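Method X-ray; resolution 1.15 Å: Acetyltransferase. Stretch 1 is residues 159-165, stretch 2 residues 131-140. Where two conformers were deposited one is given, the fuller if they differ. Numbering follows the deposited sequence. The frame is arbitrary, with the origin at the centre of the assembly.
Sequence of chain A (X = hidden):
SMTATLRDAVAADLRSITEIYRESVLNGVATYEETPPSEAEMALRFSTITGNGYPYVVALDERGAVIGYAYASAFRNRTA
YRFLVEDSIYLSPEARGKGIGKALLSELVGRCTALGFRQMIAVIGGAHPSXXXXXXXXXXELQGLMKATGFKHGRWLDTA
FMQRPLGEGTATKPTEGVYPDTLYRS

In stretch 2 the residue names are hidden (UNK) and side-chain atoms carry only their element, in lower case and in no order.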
ATOM      1  N   THR A 159      -2.127 -11.640  -4.526  1.00  8.63           N
ATOM      2  CA  THR A 159      -2.873 -10.424  -4.259  1.00  8.26           C
ATOM      3  C   THR A 159      -3.130  -9.718  -5.591  1.00  8.32           C
ATOM      4  O   THR A 159      -2.182  -9.379  -6.272  1.00  9.11           O
ATOM      5  CB  THR A 159      -2.115  -9.510  -3.286  1.00  9.10           C
ATOM      6  OG1 THR A 159      -1.712 -10.273  -2.133  1.00  9.36           O
ATOM      7  CG2 THR A 159      -2.983  -8.371  -2.830  1.00  9.62           C
ATOM      8  N   ALA A 160      -4.387  -9.558  -5.970  1.00  8.23           N
ATOM      9  CA  ALA A 160      -4.723  -8.957  -7.263  1.00  8.64           C
ATOM     10  C   ALA A 160      -4.959  -7.470  -7.100  1.00  8.69           C
ATOM     11  O   ALA A 160      -5.513  -7.024  -6.112  1.00 11.01           O
ATOM     12  CB  ALA A 160      -5.948  -9.594  -7.859  1.00 10.20           C
ATOM     13  N   PHE A 161      -4.515  -6.696  -8.072  1.00  8.66           N
ATOM     14  CA  PHE A 161      -4.723  -5.238  -8.112  1.00  8.36           C
ATOM     15  C   PHE A 161      -5.605  -4.927  -9.296  1.00  9.05           C
ATOM     16  O   PHE A 161      -5.293  -5.331 -10.427  1.00 10.47           O
ATOM     17  CB  PHE A 161      -3.403  -4.517  -8.270  1.00 10.81           C
ATOM     18  CG  PHE A 161      -2.581  -4.504  -6.978  1.00 12.12           C
ATOM     19  CD1 PHE A 161      -2.108  -5.659  -6.373  1.00 13.99           C
ATOM     20  CD2 PHE A 161      -2.347  -3.358  -6.333  1.00 17.86           C
ATOM     21  CE1 PHE A 161      -1.374  -5.628  -5.189  1.00 17.23           C
ATOM     22  CE2 PHE A 161      -1.600  -3.327  -5.132  1.00 23.52           C
ATOM     23  CZ  PHE A 161      -1.160  -4.490  -4.599  1.00 20.91           C
HETATM   24  N   MSE A 162      -6.686  -4.215  -9.054  1.00  8.31           N
HETATM   25  CA  MSE A 162      -7.598  -3.794 -10.122  1.00  8.30           C
HETATM   26  C   MSE A 162      -7.817  -2.305 -10.013  1.00  7.84           C
HETATM   27  O   MSE A 162      -7.640  -1.714  -8.944  1.00  9.13           O
HETATM   28  CB  MSE A 162      -8.924  -4.503 -10.026  1.00  9.53           C
HETATM   29  CG  MSE A 162      -8.757  -6.037  -9.969  1.00 10.60           C
HETATM   30 SE   MSE A 162     -10.456  -6.944 -10.035  1.00 13.03          SE
HETATM   31  CE  MSE A 162     -10.891  -6.682 -11.882  1.00 11.03           C
ATOM     32  N   GLN A 163      -8.263  -1.687 -11.095  1.00  7.81           N
ATOM     33  CA  GLN A 163      -8.411  -0.220 -11.108  1.00  7.96           C
ATOM     34  C   GLN A 163      -9.575   0.165 -12.012  1.00  7.67           C
ATOM     35  O   GLN A 163      -9.785  -0.450 -13.045  1.00  8.44           O
ATOM     36  CB  GLN A 163      -7.136   0.449 -11.574  1.00  7.94           C
ATOM     37  CG  GLN A 163      -7.108   1.945 -11.427  1.00  8.93           C
ATOM     38  CD  GLN A 163      -5.754   2.520 -11.745  1.00  9.04           C
ATOM     39  OE1 GLN A 163      -4.742   1.835 -11.684  1.00 11.40           O
ATOM     40  NE2 GLN A 163      -5.752   3.787 -12.061  1.00  9.04           N
ATOM     41  N   ARG A 164     -10.247   1.249 -11.660  1.00  8.26           N
ATOM     42  CA  ARG A 164     -11.336   1.880 -12.406  0.50  8.53           C
ATOM     43  C   ARG A 164     -11.031   3.415 -12.369  1.00  8.80           C
ATOM     44  O   ARG A 164     -10.873   3.926 -11.271  1.00  9.19           O
ATOM     45  CB  ARG A 164     -12.697   1.583 -11.728  0.50  7.57           C
ATOM     46  CG  ARG A 164     -13.889   2.022 -12.585  0.50  8.47           C
ATOM     47  CD  ARG A 164     -15.167   2.039 -11.738  0.50  8.46           C
ATOM     48  NE  ARG A 164     -16.395   2.285 -12.470  0.50  9.51           N
ATOM     49  CZ  ARG A 164     -16.914   3.466 -12.778  0.50  8.77           C
ATOM     50  NH1 ARG A 164     -16.231   4.596 -12.606  0.50  9.43           N
ATOM     51  NH2 ARG A 164     -18.145   3.498 -13.265  0.50  9.54           N
ATOM     52  N   PRO A 165     -11.135   4.174 -13.479  1.00  8.73           N
ATOM     53  CA  PRO A 165     -11.163   5.629 -13.373  1.00  8.69           C
ATOM     54  C   PRO A 165     -12.488   6.044 -12.752  1.00  8.38           C
ATOM     55  O   PRO A 165     -13.489   5.342 -12.865  1.00  9.84           O
ATOM     56  CB  PRO A 165     -11.049   6.092 -14.818  1.00 10.89           C
ATOM     57  CG  PRO A 165     -11.690   4.987 -15.597  1.00 14.57           C
ATOM     58  CD  PRO A 165     -11.291   3.724 -14.867  1.00 11.56           C
ATOM     59  N   UNK A 131     -14.415 -12.053  -6.019  0.80  9.20           N
ATOM     60  CA  UNK A 131     -14.181 -10.625  -5.786  0.80  9.39           C
ATOM     61  C   UNK A 131     -13.646  -9.958  -7.056  0.80  8.49           C
ATOM     62  O   UNK A 131     -14.040  -8.835  -7.392  0.80  8.79           O
ATOM     63  o   UNK A 131     -12.974  -9.061  -4.447  0.80 10.64           O
ATOM     64  c   UNK A 131     -13.203 -10.435  -4.642  0.80 10.03           C
ATOM     65  N   UNK A 132     -12.749 -10.621  -7.775  1.00  8.30           N
ATOM     66  CA  UNK A 132     -12.298 -10.102  -9.042  1.00  8.21           C
ATOM     67  C   UNK A 132     -13.475  -9.834  -9.965  1.00  8.45           C
ATOM     68  O   UNK A 132     -13.571  -8.799 -10.612  1.00  8.76           O
ATOM     69  c   UNK A 132      -9.948 -11.023  -8.817  1.00  9.45           C
ATOM     70  c   UNK A 132     -11.220 -11.022  -9.659  1.00  8.78           C
ATOM     71  c   UNK A 132      -8.881 -11.974  -9.305  1.00 10.42           C
ATOM     72  c   UNK A 132     -10.935 -10.634 -11.092  1.00  9.28           C
ATOM     73  N   UNK A 133     -14.394 -10.808 -10.038  1.00  8.34           N
ATOM     74  CA  UNK A 133     -15.539 -10.721 -10.940  1.00  8.57           C
ATOM     75  C   UNK A 133     -16.499  -9.595 -10.515  1.00  8.39           C
ATOM     76  O   UNK A 133     -17.054  -8.922 -11.359  1.00  9.12           O
ATOM     77  c   UNK A 133     -16.262 -12.045 -11.015  1.00  8.98           C
ATOM     78  N   UNK A 134     -16.722  -9.455  -9.219  1.00  8.50           N
ATOM     79  CA  UNK A 134     -17.538  -8.340  -8.731  1.00  9.46           C
ATOM     80  C   UNK A 134     -17.012  -7.006  -9.213  1.00  8.72           C
ATOM     81  O   UNK A 134     -17.734  -6.153  -9.685  1.00  9.55           O
ATOM     82  c   UNK A 134     -17.567  -8.387  -7.181  1.00 10.13           C
ATOM     83  c   UNK A 134     -18.144  -7.121  -6.514  1.00 12.41           C
ATOM     84  c   UNK A 134     -19.582  -6.865  -6.907  1.00 16.08           C
ATOM     85  c   UNK A 134     -17.969  -7.216  -5.007  1.00 14.89           C
ATOM     86  N   UNK A 135     -15.695  -6.837  -9.049  1.00  8.20           N
ATOM     87  CA  UNK A 135     -15.082  -5.586  -9.470  1.00  8.52           C
ATOM     88  C   UNK A 135     -15.126  -5.433 -10.984  1.00  8.33           C
ATOM     89  O   UNK A 135     -15.414  -4.357 -11.486  1.00  8.57           O
ATOM     90  c   UNK A 135     -13.671  -5.480  -8.926  1.00  8.43           C
ATOM     91  n   UNK A 135     -13.577  -4.291  -5.443  1.00  9.35           N
ATOM     92  c   UNK A 135     -13.763  -5.579  -5.285  1.00  9.52           C
ATOM     93  c   UNK A 135     -13.623  -5.205  -7.452  1.00  7.80           C
ATOM     94  n   UNK A 135     -13.795  -6.162  -6.485  1.00  9.08           N
ATOM     95  c   UNK A 135     -13.495  -4.051  -6.785  1.00  8.62           C
ATOM     96  N   UNK A 136     -14.863  -6.503 -11.744  1.00  8.50           N
ATOM     97  CA  UNK A 136     -14.935  -6.431 -13.195  1.00  8.58           C
ATOM     98  C   UNK A 136     -16.315  -5.958 -13.629  1.00  9.23           C
ATOM     99  O   UNK A 136     -16.424  -5.136 -14.543  1.00 10.51           O
ATOM    100  c   UNK A 136     -13.522  -5.756 -17.767  1.00 22.32           C
ATOM    101  n   UNK A 136     -13.632  -4.665 -17.006  1.00 23.17           N
ATOM    102  c   UNK A 136     -13.277  -7.207 -15.833  1.00 14.69           C
ATOM    103  n   UNK A 136     -13.282  -6.941 -17.242  1.00 19.06           N
ATOM    104  c   UNK A 136     -14.590  -7.786 -15.324  1.00 10.93           C
ATOM    105  n   UNK A 136     -13.624  -5.654 -19.092  1.00 30.92           N
ATOM    106  c   UNK A 136     -14.624  -7.808 -13.810  1.00  9.80           C
ATOM    107  N   UNK A 137     -17.356  -6.444 -12.994  1.00  9.93           N
ATOM    108  CA  UNK A 137     -18.718  -6.082 -13.327  1.00 11.77           C
ATOM    109  C   UNK A 137     -19.005  -4.616 -13.147  1.00 11.30           C
ATOM    110  O   UNK A 137     -19.918  -4.092 -13.785  1.00 13.97           O
ATOM    111  c   UNK A 137     -19.711  -6.881 -12.488  1.00 13.44           C
ATOM    112  N   UNK A 138     -18.254  -3.941 -12.290  0.80  9.70           N
ATOM    113  CA  UNK A 138     -18.349  -2.516 -12.009  0.80 10.40           C
ATOM    114  C   UNK A 138     -17.320  -1.730 -12.799  0.80 10.25           C
ATOM    115  O   UNK A 138     -17.124  -0.555 -12.523  0.80 12.99           O
ATOM    116  c   UNK A 138     -19.502  -2.107  -9.669  0.80 14.57           C
ATOM    117  c   UNK A 138     -18.230  -2.238 -10.491  0.80 12.31           C
ATOM    118  c   UNK A 138     -20.371  -3.310  -9.902  0.80 15.16           C
ATOM    119  c   UNK A 138     -20.246  -0.857 -10.074  0.80 14.88           C
ATOM    120  N   UNK A 139     -16.695  -2.319 -13.811  1.00  9.91           N
ATOM    121  CA  UNK A 139     -15.806  -1.596 -14.672  1.00 11.12           C
ATOM    122  C   UNK A 139     -14.370  -1.561 -14.257  1.00  9.99           C
ATOM    123  O   UNK A 139     -13.556  -0.896 -14.914  1.00 11.74           O
ATOM    124  N   UNK A 140     -13.975  -2.259 -13.213  1.00  8.62           N
ATOM    125  CA  UNK A 140     -12.571  -2.390 -12.873  1.00  8.09           C
ATOM    126  C   UNK A 140     -11.880  -3.309 -13.864  1.00  8.74           C
ATOM    127  O   UNK A 140     -12.494  -4.268 -14.349  1.00 10.22           O
ATOM    128  c   UNK A 140     -11.744  -1.506  -9.516  1.00  8.45           C
ATOM    129  c   UNK A 140     -12.728  -2.016 -10.334  1.00  8.07           C
ATOM    130  c   UNK A 140     -12.372  -2.937 -11.474  1.00  7.93           C
ATOM    131  c   UNK A 140     -14.344  -0.878  -8.980  1.00  8.66           C
ATOM    132  c   UNK A 140     -13.349  -0.392  -8.163  1.00  9.66           C
ATOM    133  c   UNK A 140     -14.044  -1.710 -10.039  1.00  7.88           C
ATOM    134  c   UNK A 140     -12.058  -0.720  -8.414  1.00  9.21           C
TER
HETATM  135  O   HOH W   1     -19.693   1.078 -12.961  1.00 28.52           O

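Position 131 carries one carbon and then one oxygen, a short hydroxyl side chain. It touches nothing on stretch 1. This is S131.

Position 132 has four carbons, forked at the first, with one arm two carbons long. The end of the long arm meets CB of A160, and the short arm meets SE of M162, a selenomethionine. This is I132. Its CD1 lies 4.0 Å from CB of A160, and its CG2 lies 3.9 Å from SE of M162.

Position 133 has a single carbon, which points away from the strand. It is A133.

Position 134 has four carbons, forked at the second, and stays out of contact with the strand. It is L134.

Position 135 has one carbon and then a five-membered ring of three carbons and two nitrogens. The first carbon packs against SE of M162. The ring is an imidazole, so this is H135. Its CB is 3.7 Å from SE of M162. Its ND1 donates a hydrogen bond to O of S131, 2.8 Å away, one turn back in the helix.

Position 136 has three carbons, a nitrogen, and a carbon bearing two more nitrogens. The first carbon points away from the strand, but lies near CE of M162. The guanidinium marks R136. Its CB is 4.3 Å from CE of M162.

Position 137 has one carbon and no contact with stretch 1. It is A137.

Position 138 has four carbons, forked at the second. Its side chain has no contact within 4.5 Å, but its backbone O takes a hydrogen bond from NE of R164, 2.9 Å away. This is L138. Water 1 donates to the same O and accepts from NH2 of R164, so it bridges the pair.

Position 139 has no side-chain atoms and is G139. Phi is positive, at 90°. A CB here would be jammed against the carbonyl O of L138 and would sit 3.4 Å from NE of R164.

Position 140 has one carbon and then a ring of six carbons, with no oxygen. One ring face lies under CB of R164, 3.8 Å from the ring centroid, in a CH-pi contact. This is F140. Its CA makes a CA-H...O contact with O of Q163 at 3.4 Å. NH1 of R136 donates a hydrogen bond to O of F140 at 2.9 Å.

The helix and strand run nearly parallel, 12° apart, with axes 9.4 Å apart at closest approach. A160, M162 and R164 alternate along the strand and point toward stretch 2. M162 fills the middle, packing against I132, H135 and F140. Beyond the helix, the chain closes in, and CA atoms of R164 and F140 are 4.5 Å apart.

Stretch 2, residues 131-140: SIALHRALGF
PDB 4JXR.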